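Local coordinates for putative lipoprotein (Bacteroides thetaiotaomicron, PDB 4Q1Z) that is of unknown function but, as a putative lipoprotein of the DUF4876 family, is probably tethered to a bacterial membrane, at residues P107-E112 against V307-E312; I113-S118 against L343-K348; F131-N136 against G193-I198; Y148-T153 against A265-R270; L329-T334 against T371-D376. One frame throughout, in Å; residues are numbered along the deposited sequence.

Overall arrangement
Four of the five contacts are buried, and all four involve one mixed β-sheet. Contacts 1 and 2 share strand 108-114, which pairs through its backbone with 344-347 in contact 2 but meets 307-312 in contact 1 through side chains, above all an aspartate. Contacts 3 and 4 are regular antiparallel strand pairs; contact 4 adds apolar and aromatic packing, whereas contact 3 adds a buried glutamate-serine bond. The salt bridge from D309 to R347 ties contact 1 to contact 2. Contact 5 is only partly buried and joins a loop to the start of a short helix, mainly by polar bonds. It meets contact 1 where D330 accepts the backbone N-H of E312.

Contact 1 of 5, residues P107-E112 against V307-E312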
# COMPACT_ATOMS: atom_id res chain seq x y z
N PRO A 107 -0.85 -5.74 4.01
CA PRO A 107 0.38 -6.14 3.30
C PRO A 107 0.97 -5.18 2.22
O PRO A 107 2.19 -4.96 2.23
CB PRO A 107 -0.04 -7.46 2.65
CG PRO A 107 -1.55 -7.48 2.70
CD PRO A 107 -1.86 -6.81 3.95
N LEU A 108 0.16 -4.68 1.26
CA LEU A 108 0.69 -3.85 0.19
C LEU A 108 -0.14 -2.60 0.08
O LEU A 108 -1.29 -2.64 -0.37
CB LEU A 108 0.73 -4.64 -1.12
CG LEU A 108 1.37 -3.94 -2.32
CD1 LEU A 108 2.85 -3.75 -2.12
CD2 LEU A 108 0.99 -4.65 -3.61
N ILE A 109 0.43 -1.48 0.53
CA ILE A 109 -0.33 -0.22 0.63
C ILE A 109 0.30 0.95 -0.13
O ILE A 109 1.48 0.92 -0.48
CB ILE A 109 -0.59 0.16 2.14
CG1 ILE A 109 0.67 0.09 3.05
CG2 ILE A 109 -1.70 -0.69 2.72
CD1 ILE A 109 1.62 1.35 3.10
N PHE A 110 -0.53 2.00 -0.35
CA PHE A 110 -0.16 3.31 -0.91
C PHE A 110 0.54 4.07 0.20
O PHE A 110 -0.10 4.42 1.19
CB PHE A 110 -1.43 4.07 -1.38
CG PHE A 110 -1.95 3.71 -2.76
CD1 PHE A 110 -1.26 4.10 -3.91
CD2 PHE A 110 -3.16 3.04 -2.91
CE1 PHE A 110 -1.76 3.77 -5.18
CE2 PHE A 110 -3.65 2.71 -4.17
CZ PHE A 110 -2.94 3.07 -5.30
N LYS A 111 1.85 4.26 0.08
CA LYS A 111 2.65 4.92 1.13
C LYS A 111 2.60 6.48 1.02
O LYS A 111 2.50 7.20 2.02
CB LYS A 111 4.10 4.41 1.05
CG LYS A 111 5.00 4.85 2.18
CD LYS A 111 6.38 4.24 2.01
CE LYS A 111 7.47 5.09 2.61
NZ LYS A 111 7.55 6.41 1.95
N GLU A 112 2.77 6.99 -0.21
CA GLU A 112 2.82 8.40 -0.53
C GLU A 112 2.23 8.59 -1.90
O GLU A 112 2.50 7.76 -2.78
CB GLU A 112 4.28 8.91 -0.47
CG GLU A 112 4.46 10.39 -0.77
CD GLU A 112 5.29 11.18 0.22
OE1 GLU A 112 5.92 10.57 1.12
OE2 GLU A 112 5.29 12.43 0.12
N VAL A 307 -9.40 -5.90 -3.99
CA VAL A 307 -8.69 -4.69 -3.63
C VAL A 307 -7.72 -4.91 -2.43
O VAL A 307 -8.12 -5.34 -1.35
CB VAL A 307 -9.66 -3.49 -3.44
CG1 VAL A 307 -8.91 -2.21 -3.12
CG2 VAL A 307 -10.51 -3.28 -4.68
N LEU A 308 -6.44 -4.56 -2.65
CA LEU A 308 -5.32 -4.60 -1.71
C LEU A 308 -5.24 -3.28 -0.92
O LEU A 308 -5.00 -3.32 0.30
CB LEU A 308 -4.01 -4.87 -2.49
CG LEU A 308 -3.82 -6.27 -3.05
CD1 LEU A 308 -2.60 -6.35 -3.91
CD2 LEU A 308 -3.70 -7.29 -1.94
N ASP A 309 -5.45 -2.11 -1.61
CA ASP A 309 -5.51 -0.80 -0.98
C ASP A 309 -6.31 0.19 -1.84
O ASP A 309 -6.25 0.13 -3.06
CB ASP A 309 -4.11 -0.22 -0.64
CG ASP A 309 -4.07 0.95 0.38
OD1 ASP A 309 -4.98 1.05 1.23
OD2 ASP A 309 -3.08 1.70 0.39
N ALA A 310 -7.03 1.11 -1.18
CA ALA A 310 -7.82 2.18 -1.79
C ALA A 310 -7.63 3.49 -1.04
O ALA A 310 -7.57 3.50 0.18
CB ALA A 310 -9.29 1.80 -1.79
N VAL A 311 -7.47 4.60 -1.78
CA VAL A 311 -7.28 5.95 -1.22
C VAL A 311 -8.25 6.92 -1.91
O VAL A 311 -8.15 7.15 -3.13
CB VAL A 311 -5.81 6.47 -1.31
CG1 VAL A 311 -5.67 7.85 -0.66
CG2 VAL A 311 -4.85 5.47 -0.67
N GLU A 312 -9.15 7.52 -1.12
CA GLU A 312 -10.11 8.51 -1.62
C GLU A 312 -9.58 9.92 -1.44
O GLU A 312 -9.73 10.48 -0.35
CB GLU A 312 -11.48 8.36 -0.92
CG GLU A 312 -12.55 9.32 -1.39
CD GLU A 312 -13.63 8.69 -2.25
OE1 GLU A 312 -14.28 7.74 -1.76
OE2 GLU A 312 -13.85 9.16 -3.39
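L308 meets L108 where the segments first come together, CD1 of L308 lying 4.0 Å from CD2 of L108 with the two side chains crossing obliquely. D309 follows and carries the polar part of the contact. Its CG is anti to the backbone N, and chi1 of -163° carries CG toward strand 108-112; from there OD2 accepts the backbone N-H of F110 at 2.7 Å from F110 N. The bond is almost straight, 177° at the hydrogen, and uses the anti lone pair of OD2. Aliphatic surface adjoins the group: CB of I109 is 3.4 Å from D309 OD2, and I109 CG2 is 3.7 Å from D309 CG. Because OD2 also forms a salt bridge with R347 NH1, the buried carboxylate is likely to stay ionised. An alanine in place of D309 would probably leave F110 N and the R347 guanidinium without the acceptor they share. Two residues on, CG2 of V311 rests 3.7 Å from CD2 of F110. The axes of strands 108-112 and 309-312 stay 6.6 Å apart at their closest and are inclined at 36°, and no backbone-to-backbone hydrogen bond joins them. Instead, 108-114 is flanked by strands 131-136 and 344-347, while 307-312 pairs with 265-269, where L308 and D309 form a classic bulge opposite I268; Y266 and I268 of that strand also pack against F110.

Contact 2 of 5, residues I113-S118 against L343-K348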
# COMPACT_ATOMS: atom_id res chain seq x y z
N ILE A 113 1.40 9.65 -2.07
CA ILE A 113 0.75 10.02 -3.33
C ILE A 113 0.85 11.55 -3.57
O ILE A 113 0.53 12.34 -2.67
CB ILE A 113 -0.75 9.53 -3.39
CG1 ILE A 113 -0.89 8.00 -3.11
CG2 ILE A 113 -1.41 9.92 -4.72
CD1 ILE A 113 -2.33 7.46 -2.88
N TYR A 114 1.27 11.95 -4.78
CA TYR A 114 1.35 13.36 -5.17
C TYR A 114 0.60 13.51 -6.49
O TYR A 114 0.95 12.85 -7.46
CB TYR A 114 2.80 13.83 -5.23
CG TYR A 114 3.00 15.20 -5.84
CD1 TYR A 114 2.28 16.31 -5.40
CD2 TYR A 114 3.99 15.40 -6.80
CE1 TYR A 114 2.50 17.58 -5.93
CE2 TYR A 114 4.20 16.66 -7.35
CZ TYR A 114 3.45 17.74 -6.93
OH TYR A 114 3.68 18.97 -7.48
N TYR A 115 -0.48 14.33 -6.51
CA TYR A 115 -1.40 14.44 -7.66
C TYR A 115 -1.81 15.85 -8.12
O TYR A 115 -2.39 15.97 -9.20
CB TYR A 115 -2.72 13.70 -7.30
CG TYR A 115 -3.44 14.22 -6.06
CD1 TYR A 115 -4.25 15.35 -6.13
CD2 TYR A 115 -3.36 13.54 -4.85
CE1 TYR A 115 -4.87 15.86 -4.99
CE2 TYR A 115 -4.01 14.02 -3.71
CZ TYR A 115 -4.78 15.17 -3.79
OH TYR A 115 -5.44 15.67 -2.69
N CYS A 116 -1.64 16.89 -7.29
CA CYS A 116 -2.26 18.18 -7.60
C CYS A 116 -1.47 19.07 -8.60
O CYS A 116 -1.96 20.14 -9.00
CB CYS A 116 -2.59 18.94 -6.32
SG CYS A 116 -1.13 19.59 -5.47
N GLY A 117 -0.28 18.63 -8.99
CA GLY A 117 0.54 19.44 -9.86
C GLY A 117 1.23 20.55 -9.09
O GLY A 117 1.04 20.70 -7.88
N SER A 118 2.07 21.32 -9.79
CA SER A 118 2.82 22.42 -9.19
C SER A 118 2.81 23.63 -10.12
O SER A 118 2.26 23.55 -11.22
CB SER A 118 4.25 21.97 -8.89
OG SER A 118 4.82 21.33 -10.02
N LEU A 343 1.91 20.04 -3.16
CA LEU A 343 1.79 19.31 -1.90
C LEU A 343 1.06 17.99 -2.12
O LEU A 343 0.15 17.88 -2.96
CB LEU A 343 1.07 20.14 -0.82
CG LEU A 343 1.64 21.55 -0.50
CD1 LEU A 343 0.80 22.25 0.54
CD2 LEU A 343 3.10 21.50 -0.05
N GLY A 344 1.46 17.00 -1.34
CA GLY A 344 0.87 15.68 -1.43
C GLY A 344 0.32 15.17 -0.12
O GLY A 344 0.05 15.95 0.80
N ILE A 345 0.17 13.85 -0.06
CA ILE A 345 -0.35 13.10 1.07
C ILE A 345 0.63 11.95 1.38
O ILE A 345 1.24 11.37 0.47
CB ILE A 345 -1.83 12.60 0.82
CG1 ILE A 345 -1.94 11.72 -0.45
CG2 ILE A 345 -2.84 13.79 0.80
CD1 ILE A 345 -3.11 10.83 -0.54
N ALA A 346 0.83 11.66 2.65
CA ALA A 346 1.75 10.62 3.07
C ALA A 346 1.11 9.76 4.17
O ALA A 346 0.54 10.30 5.11
CB ALA A 346 3.06 11.26 3.56
N ARG A 347 1.16 8.44 4.03
CA ARG A 347 0.59 7.51 5.03
C ARG A 347 1.36 7.61 6.34
O ARG A 347 2.60 7.71 6.33
CB ARG A 347 0.61 6.09 4.48
CG ARG A 347 -0.29 5.11 5.19
CD ARG A 347 -0.79 4.03 4.23
NE ARG A 347 -2.16 3.72 4.60
CZ ARG A 347 -3.16 3.53 3.76
NH1 ARG A 347 -2.94 3.49 2.46
NH2 ARG A 347 -4.38 3.34 4.22
N LYS A 348 0.62 7.64 7.46
CA LYS A 348 1.16 7.72 8.82
C LYS A 348 1.76 6.40 9.22
O LYS A 348 1.26 5.35 8.81
CB LYS A 348 0.06 8.09 9.84
CG LYS A 348 -0.44 9.52 9.76
CD LYS A 348 -1.62 9.70 10.72
CE LYS A 348 -2.38 10.98 10.47
NZ LYS A 348 -3.64 11.00 11.25
O HOH W 1 -1.47 15.98 -4.25
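I113 and I345 are joined by two backbone hydrogen bonds, I113 N to I345 O at 3.1 Å and I345 N to I113 O at 3.0 Å, which make them an antiparallel hydrogen-bonded pair. Beyond this pair a water takes over the link: it accepts from Y115 N and donates to L343 O, 2.8 Å from that oxygen. The water also lies 3.0 Å above the plane of the Y115 ring, over its centre. L343 O has further neighbours, since the edge of the Y114 ring approaches in plane with CD1 3.6 Å from L343 O, and C116 SG lies 3.3 Å from the same oxygen. The hydroxyl of Y114 is bonded elsewhere, to D129. Apolar packing is centred on the isoleucines, which run alongside each other in a common direction, with I113 CB 3.9 Å from I345 CG1. In I345, CG1 stands between the backbone N and the carbonyl carbon (chi1 58°), and this turns it onto I113. The Y115 ring offers its edge to the same branch, CE2 lying 4.5 Å from I345 CG1. At this backbone geometry a CB on G344 would run into I113 O, consistent with the glycine there. Y266 and Y132 pack against I113 from outside the pair. The arrangement is an antiparallel strand pairing at the end of strand 108-114, where a water bridge follows the last backbone pair and the chain passes into loop.

Contact 3 of 5, residues F131-N136 against G193-I198; sequences FYEIYN and GESCII
E133 OE2 is gripped by two groups, accepting the hydroxyl of S195 at 2.7 Å from OG and forming a salt bridge with K111 NZ. The serine comes in on the anti side, 16° out of the carboxylate plane. E133 reaches it on an extended chain with CG anti to the backbone N (chi1 -179°), and CG rests 3.7 Å from I197 CG1. The other oxygen, OE1, accepts from R387 N, so the buried carboxylate is held at both ends. The segments form a regular antiparallel pair inside the large mixed sheet. Y132 with I198 and I134 with C196 are its hydrogen-bonded pairs, while E133-I197 and Y135-S195 are non-hydrogen-bonded. Backbone pairing continues beyond the start of strand 195-198 into loop, N136 N donating to E194 O and G193 N to N136 O. On the face that carries E133 and S195, the Y135 ring turns its edge to the serine, CD1 lying 3.6 Å from S195 OG. Farther out, the Y135 hydroxyl lies 3.4 Å from G193 CA and bonds to Y366 O. F131 CD1 packs on I197 CG2 at 3.7 Å. On the opposite face I134 CG2 lies 4.3 Å from C196 CB, and F223 packs against C196 and I198.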
# COMPACT_ATOMS: atom_id res chain seq x y z
N PHE A 131 2.87 11.10 -8.96
CA PHE A 131 3.48 9.81 -8.61
C PHE A 131 2.69 9.14 -7.46
O PHE A 131 1.98 9.81 -6.70
CB PHE A 131 4.99 9.92 -8.30
CG PHE A 131 5.36 10.40 -6.91
CD1 PHE A 131 5.52 9.49 -5.86
CD2 PHE A 131 5.52 11.76 -6.64
CE1 PHE A 131 5.86 9.93 -4.58
CE2 PHE A 131 5.88 12.20 -5.36
CZ PHE A 131 6.06 11.28 -4.34
N TYR A 132 2.85 7.81 -7.37
CA TYR A 132 2.21 6.86 -6.46
C TYR A 132 3.27 5.93 -5.94
O TYR A 132 3.92 5.26 -6.74
CB TYR A 132 1.13 6.03 -7.22
CG TYR A 132 0.22 6.88 -8.09
CD1 TYR A 132 0.55 7.16 -9.41
CD2 TYR A 132 -0.92 7.47 -7.56
CE1 TYR A 132 -0.24 8.00 -10.19
CE2 TYR A 132 -1.71 8.32 -8.32
CZ TYR A 132 -1.38 8.57 -9.64
OH TYR A 132 -2.18 9.38 -10.42
N GLU A 133 3.51 5.94 -4.63
CA GLU A 133 4.52 5.09 -4.02
C GLU A 133 3.81 4.01 -3.22
O GLU A 133 3.04 4.30 -2.32
CB GLU A 133 5.51 5.91 -3.20
CG GLU A 133 6.60 5.07 -2.55
CD GLU A 133 7.69 5.84 -1.84
OE1 GLU A 133 7.92 7.03 -2.18
OE2 GLU A 133 8.32 5.26 -0.93
N ILE A 134 4.06 2.75 -3.61
CA ILE A 134 3.56 1.47 -3.12
C ILE A 134 4.64 0.87 -2.21
O ILE A 134 5.80 0.90 -2.59
CB ILE A 134 3.25 0.62 -4.40
CG1 ILE A 134 1.98 1.08 -5.08
CG2 ILE A 134 3.28 -0.89 -4.22
CD1 ILE A 134 0.88 1.35 -4.08
N TYR A 135 4.27 0.38 -1.02
CA TYR A 135 5.22 -0.15 -0.03
C TYR A 135 4.86 -1.58 0.41
O TYR A 135 3.68 -1.88 0.65
CB TYR A 135 5.25 0.79 1.20
CG TYR A 135 6.20 0.44 2.34
CD1 TYR A 135 7.55 0.77 2.28
CD2 TYR A 135 5.72 -0.09 3.54
CE1 TYR A 135 8.42 0.51 3.35
CE2 TYR A 135 6.57 -0.37 4.61
CZ TYR A 135 7.92 -0.05 4.52
OH TYR A 135 8.77 -0.30 5.57
N ASN A 136 5.88 -2.44 0.54
CA ASN A 136 5.69 -3.78 1.07
C ASN A 136 5.73 -3.64 2.58
O ASN A 136 6.81 -3.49 3.18
CB ASN A 136 6.71 -4.77 0.54
CG ASN A 136 6.53 -6.20 1.05
OD1 ASN A 136 5.75 -6.47 1.97
ND2 ASN A 136 7.24 -7.14 0.45
N GLY A 193 9.94 -3.61 3.37
CA GLY A 193 10.65 -2.33 3.51
C GLY A 193 11.01 -1.64 2.20
O GLY A 193 11.59 -0.54 2.21
N GLU A 194 10.69 -2.31 1.07
CA GLU A 194 10.93 -1.82 -0.27
C GLU A 194 9.68 -1.15 -0.82
O GLU A 194 8.56 -1.59 -0.55
CB GLU A 194 11.37 -2.94 -1.21
CG GLU A 194 12.84 -3.32 -1.11
CD GLU A 194 13.35 -4.31 -2.15
OE1 GLU A 194 12.52 -4.92 -2.86
OE2 GLU A 194 14.59 -4.46 -2.26
N SER A 195 9.89 -0.08 -1.58
CA SER A 195 8.85 0.67 -2.26
C SER A 195 8.94 0.51 -3.78
O SER A 195 10.03 0.30 -4.32
CB SER A 195 8.95 2.17 -1.94
OG SER A 195 8.37 2.56 -0.71
N CYS A 196 7.79 0.61 -4.45
CA CYS A 196 7.67 0.74 -5.89
C CYS A 196 6.98 2.07 -6.18
O CYS A 196 5.86 2.30 -5.71
CB CYS A 196 6.92 -0.42 -6.54
SG CYS A 196 6.83 -0.30 -8.34
N ILE A 197 7.68 2.96 -6.89
CA ILE A 197 7.13 4.24 -7.29
C ILE A 197 6.71 4.11 -8.76
O ILE A 197 7.45 3.54 -9.57
CB ILE A 197 8.10 5.44 -7.06
CG1 ILE A 197 8.60 5.51 -5.59
CG2 ILE A 197 7.48 6.79 -7.52
CD1 ILE A 197 9.82 6.29 -5.39
N ILE A 198 5.52 4.62 -9.06
CA ILE A 198 4.96 4.72 -10.40
C ILE A 198 4.72 6.20 -10.62
O ILE A 198 4.04 6.84 -9.81
CB ILE A 198 3.68 3.87 -10.66
CG1 ILE A 198 3.72 2.50 -9.95
CG2 ILE A 198 3.47 3.72 -12.15
CD1 ILE A 198 2.35 1.93 -9.65

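Contact 4 of 5, residues Y148-T153 against A265-R270; sequences YFANLT and AYVIFR
F269 has CG between the backbone N and the carbonyl carbon (chi1 62°), which starts its ring back toward Y148, while Y148 has CG anti to its own carbonyl carbon (chi1 -66°), 3.7 Å from F269 CE2. CB of Y148 sits over the middle of the phenylalanine ring, 3.4 Å from the F269 centroid and 12° off the normal, a CH-pi contact. The ring planes are almost parallel, but the offset is so large that there is little overlap. A150 CB meets the F269 ring at its edge, 4.0 Å from CE1. Packing then runs on along this face, with A150 CB 3.8 Å from V267 CG2 and L152 CD2 also 3.8 Å from V267 CG2, the L152 and V267 side chains crossing at about a right angle. On the other face F149 CD2 lies 3.8 Å from I268 CG2. Five backbone hydrogen bonds join the strands, and a water extends the pairing, donating to L152 O and accepting from A265 N at 2.8 Å. I302 of strand 299-303 covers A150, L152 and F269, while Y132, several strands away in the sheet, meets both F149 and Y266 edge-to-face. This is an antiparallel strand pair in a curled β-sheet packed on both faces.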
# COMPACT_ATOMS: atom_id res chain seq x y z
N TYR A 148 -2.94 -5.01 -10.51
CA TYR A 148 -3.60 -3.93 -11.21
C TYR A 148 -3.60 -2.64 -10.43
O TYR A 148 -3.57 -2.65 -9.21
CB TYR A 148 -5.04 -4.31 -11.50
CG TYR A 148 -5.19 -5.46 -12.47
CD1 TYR A 148 -5.20 -6.77 -12.03
CD2 TYR A 148 -5.31 -5.22 -13.84
CE1 TYR A 148 -5.32 -7.83 -12.92
CE2 TYR A 148 -5.41 -6.27 -14.74
CZ TYR A 148 -5.43 -7.58 -14.28
OH TYR A 148 -5.53 -8.63 -15.16
N PHE A 149 -3.68 -1.53 -11.17
CA PHE A 149 -3.79 -0.15 -10.71
C PHE A 149 -4.91 0.49 -11.46
O PHE A 149 -4.91 0.44 -12.69
CB PHE A 149 -2.47 0.63 -10.96
CG PHE A 149 -2.51 2.07 -10.50
CD1 PHE A 149 -3.24 3.03 -11.22
CD2 PHE A 149 -1.81 2.48 -9.37
CE1 PHE A 149 -3.34 4.35 -10.76
CE2 PHE A 149 -1.87 3.81 -8.94
CZ PHE A 149 -2.64 4.73 -9.63
N ALA A 150 -5.83 1.16 -10.74
CA ALA A 150 -6.93 1.89 -11.35
C ALA A 150 -7.28 3.17 -10.58
O ALA A 150 -7.05 3.28 -9.37
CB ALA A 150 -8.17 0.99 -11.42
N ASN A 151 -7.84 4.15 -11.32
CA ASN A 151 -8.46 5.35 -10.77
C ASN A 151 -9.96 5.15 -10.97
O ASN A 151 -10.37 4.52 -11.95
CB ASN A 151 -7.93 6.67 -11.37
CG ASN A 151 -8.35 6.95 -12.79
OD1 ASN A 151 -7.89 6.33 -13.72
ND2 ASN A 151 -9.24 7.92 -12.97
N LEU A 152 -10.77 5.57 -10.02
CA LEU A 152 -12.20 5.32 -10.13
C LEU A 152 -12.93 6.52 -10.69
O LEU A 152 -12.41 7.63 -10.65
CB LEU A 152 -12.84 4.91 -8.76
CG LEU A 152 -12.13 3.90 -7.84
CD1 LEU A 152 -12.95 3.67 -6.63
CD2 LEU A 152 -11.89 2.55 -8.52
N THR A 153 -14.16 6.28 -11.16
CA THR A 153 -15.08 7.30 -11.65
C THR A 153 -16.12 7.66 -10.54
O THR A 153 -16.50 6.77 -9.76
CB THR A 153 -15.78 6.81 -12.93
OG1 THR A 153 -16.44 7.93 -13.56
CG2 THR A 153 -16.79 5.71 -12.68
N ALA A 265 -9.55 8.95 -6.93
CA ALA A 265 -9.83 7.75 -6.14
C ALA A 265 -8.96 6.63 -6.73
O ALA A 265 -9.10 6.29 -7.91
CB ALA A 265 -11.32 7.41 -6.18
N TYR A 266 -7.96 6.16 -5.95
CA TYR A 266 -6.93 5.20 -6.39
C TYR A 266 -7.11 3.84 -5.77
O TYR A 266 -7.37 3.75 -4.57
CB TYR A 266 -5.51 5.74 -6.00
CG TYR A 266 -5.36 7.23 -6.25
CD1 TYR A 266 -5.31 7.75 -7.54
CD2 TYR A 266 -5.31 8.13 -5.18
CE1 TYR A 266 -5.23 9.12 -7.77
CE2 TYR A 266 -5.17 9.51 -5.40
CZ TYR A 266 -5.16 10.00 -6.71
OH TYR A 266 -5.07 11.35 -6.96
N VAL A 267 -6.93 2.78 -6.56
CA VAL A 267 -6.98 1.40 -6.07
C VAL A 267 -5.86 0.56 -6.68
O VAL A 267 -5.52 0.73 -7.86
CB VAL A 267 -8.35 0.65 -6.26
CG1 VAL A 267 -9.47 1.24 -5.39
CG2 VAL A 267 -8.77 0.56 -7.72
N ILE A 268 -5.35 -0.39 -5.90
CA ILE A 268 -4.45 -1.44 -6.35
C ILE A 268 -5.15 -2.74 -6.00
O ILE A 268 -5.72 -2.86 -4.90
CB ILE A 268 -2.97 -1.38 -5.90
CG1 ILE A 268 -2.82 -1.20 -4.36
CG2 ILE A 268 -2.20 -0.33 -6.77
CD1 ILE A 268 -1.49 -1.59 -3.80
N PHE A 269 -5.21 -3.68 -6.96
CA PHE A 269 -5.95 -4.92 -6.74
C PHE A 269 -5.31 -6.12 -7.45
O PHE A 269 -4.66 -5.98 -8.51
CB PHE A 269 -7.42 -4.77 -7.13
CG PHE A 269 -7.72 -4.45 -8.58
CD1 PHE A 269 -7.70 -3.13 -9.05
CD2 PHE A 269 -8.13 -5.46 -9.47
CE1 PHE A 269 -8.04 -2.83 -10.37
CE2 PHE A 269 -8.46 -5.15 -10.79
CZ PHE A 269 -8.45 -3.84 -11.22
N ARG A 270 -5.49 -7.29 -6.83
CA ARG A 270 -4.95 -8.56 -7.30
C ARG A 270 -6.08 -9.52 -7.70
O ARG A 270 -7.04 -9.69 -6.97
CB ARG A 270 -4.06 -9.20 -6.21
CG ARG A 270 -3.06 -10.23 -6.74
CD ARG A 270 -2.41 -11.03 -5.61
NE ARG A 270 -1.24 -11.78 -6.07
CZ ARG A 270 -1.28 -13.02 -6.56
NH1 ARG A 270 -2.43 -13.67 -6.66
NH2 ARG A 270 -0.16 -13.61 -6.96
O HOH W 2 -10.53 9.22 -9.51

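Contact 5 of 5, residues L329-T334 against T371-D376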
# COMPACT_ATOMS: atom_id res chain seq x y z
N LEU A 329 -13.59 -0.15 1.65
CA LEU A 329 -12.21 0.03 1.20
C LEU A 329 -11.60 1.31 1.77
O LEU A 329 -10.45 1.30 2.18
CB LEU A 329 -12.13 0.02 -0.32
CG LEU A 329 -12.63 -1.27 -1.00
CD1 LEU A 329 -12.69 -1.11 -2.50
CD2 LEU A 329 -11.80 -2.48 -0.59
N ASP A 330 -12.38 2.40 1.79
CA ASP A 330 -11.99 3.68 2.36
C ASP A 330 -13.26 4.39 2.85
O ASP A 330 -14.07 4.79 2.03
CB ASP A 330 -11.18 4.55 1.38
CG ASP A 330 -10.49 5.76 2.00
OD1 ASP A 330 -10.74 6.06 3.20
OD2 ASP A 330 -9.72 6.44 1.28
N ALA A 331 -13.44 4.49 4.18
CA ALA A 331 -14.59 5.12 4.84
C ALA A 331 -14.46 6.65 4.87
O ALA A 331 -15.42 7.34 5.19
CB ALA A 331 -14.72 4.60 6.27
N GLY A 332 -13.30 7.15 4.53
CA GLY A 332 -13.05 8.58 4.57
C GLY A 332 -12.64 9.21 3.26
O GLY A 332 -12.91 8.69 2.17
N ILE A 333 -12.04 10.42 3.41
CA ILE A 333 -11.54 11.33 2.37
C ILE A 333 -10.26 12.00 2.86
O ILE A 333 -10.17 12.37 4.04
CB ILE A 333 -12.60 12.42 2.00
CG1 ILE A 333 -13.12 13.22 3.24
CG2 ILE A 333 -13.74 11.85 1.18
CD1 ILE A 333 -13.34 14.78 3.00
N THR A 334 -9.32 12.19 1.94
CA THR A 334 -8.03 12.90 2.18
C THR A 334 -7.96 14.01 1.14
O THR A 334 -8.75 14.00 0.20
CB THR A 334 -6.82 11.95 2.21
OG1 THR A 334 -5.70 12.67 2.73
CG2 THR A 334 -6.49 11.36 0.85
N THR A 371 -6.19 1.83 8.43
CA THR A 371 -7.46 1.51 9.10
C THR A 371 -8.64 1.59 8.11
O THR A 371 -9.80 1.55 8.53
CB THR A 371 -7.68 2.45 10.32
OG1 THR A 371 -7.94 3.78 9.87
CG2 THR A 371 -6.52 2.43 11.30
N ASN A 372 -8.33 1.72 6.79
CA ASN A 372 -9.26 1.88 5.66
C ASN A 372 -10.08 3.17 5.82
O ASN A 372 -11.30 3.20 5.60
CB ASN A 372 -10.14 0.64 5.47
CG ASN A 372 -9.38 -0.54 4.95
OD1 ASN A 372 -8.19 -0.47 4.67
ND2 ASN A 372 -10.05 -1.65 4.78
N ASN A 373 -9.37 4.24 6.22
CA ASN A 373 -9.91 5.59 6.43
C ASN A 373 -8.82 6.57 6.14
O ASN A 373 -7.89 6.71 6.94
CB ASN A 373 -10.47 5.76 7.84
CG ASN A 373 -11.44 6.90 7.98
OD1 ASN A 373 -11.24 8.00 7.45
ND2 ASN A 373 -12.51 6.66 8.71
N SER A 374 -8.90 7.24 5.00
CA SER A 374 -7.87 8.18 4.52
C SER A 374 -7.87 9.48 5.30
O SER A 374 -6.83 10.13 5.35
CB SER A 374 -8.02 8.44 3.02
OG SER A 374 -7.45 7.35 2.32
N THR A 375 -9.01 9.84 5.94
CA THR A 375 -9.06 11.04 6.80
C THR A 375 -8.09 10.85 7.99
O THR A 375 -7.43 11.80 8.41
CB THR A 375 -10.49 11.32 7.29
OG1 THR A 375 -11.43 11.19 6.21
CG2 THR A 375 -10.63 12.69 7.93
N ASP A 376 -7.95 9.60 8.44
CA ASP A 376 -7.16 9.19 9.59
C ASP A 376 -5.76 8.66 9.26
O ASP A 376 -4.84 8.84 10.08
CB ASP A 376 -7.92 8.09 10.37
CG ASP A 376 -9.35 8.39 10.84
OD1 ASP A 376 -9.74 9.59 10.83
OD2 ASP A 376 -10.05 7.43 11.25
O HOH W 3 -5.86 12.67 5.35
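D330 and S374 form the centre of the contact, CG of D330 standing anti to the backbone N (chi1 -167°), which carries it toward S374. OD1 of D330 accepts the backbone N-H of S374 at 2.8 Å from S374 N, on the syn side and 27° out of the carboxylate plane. The serine hydroxyl donates to the second oxygen, S374 OG lying 2.7 Å from D330 OD2 and above the same plane. One side chain is thus held by both the amide and the hydroxyl of the first helical residue. Two more bonds flank it: A331 N donates to N372 O at 2.9 Å, and T375 OG1 to I333 O at 2.8 Å. Outside this shell, G332 N donates to D330 OD1 at 3.1 Å from the face opposite to S374 N, which closes an Asx turn, while E312 N binds OD2 and fixes the loop to strand 307-312. An alanine in place of D330 would probably leave the amides of S374, G332 and E312 and the S374 hydroxyl without their acceptor. A CB on G332 would collide with N373 OD1 and T375 OG1. A water bridges T334 OG1 and S374 O, 2.7 Å from the latter. K323 binds the carbonyl oxygens of D330 and G332. The arrangement is an Asx turn docked on the N-terminus of helix 374-377, where N373 holds the N-cap position and accepts a weak capping bond from T375 N.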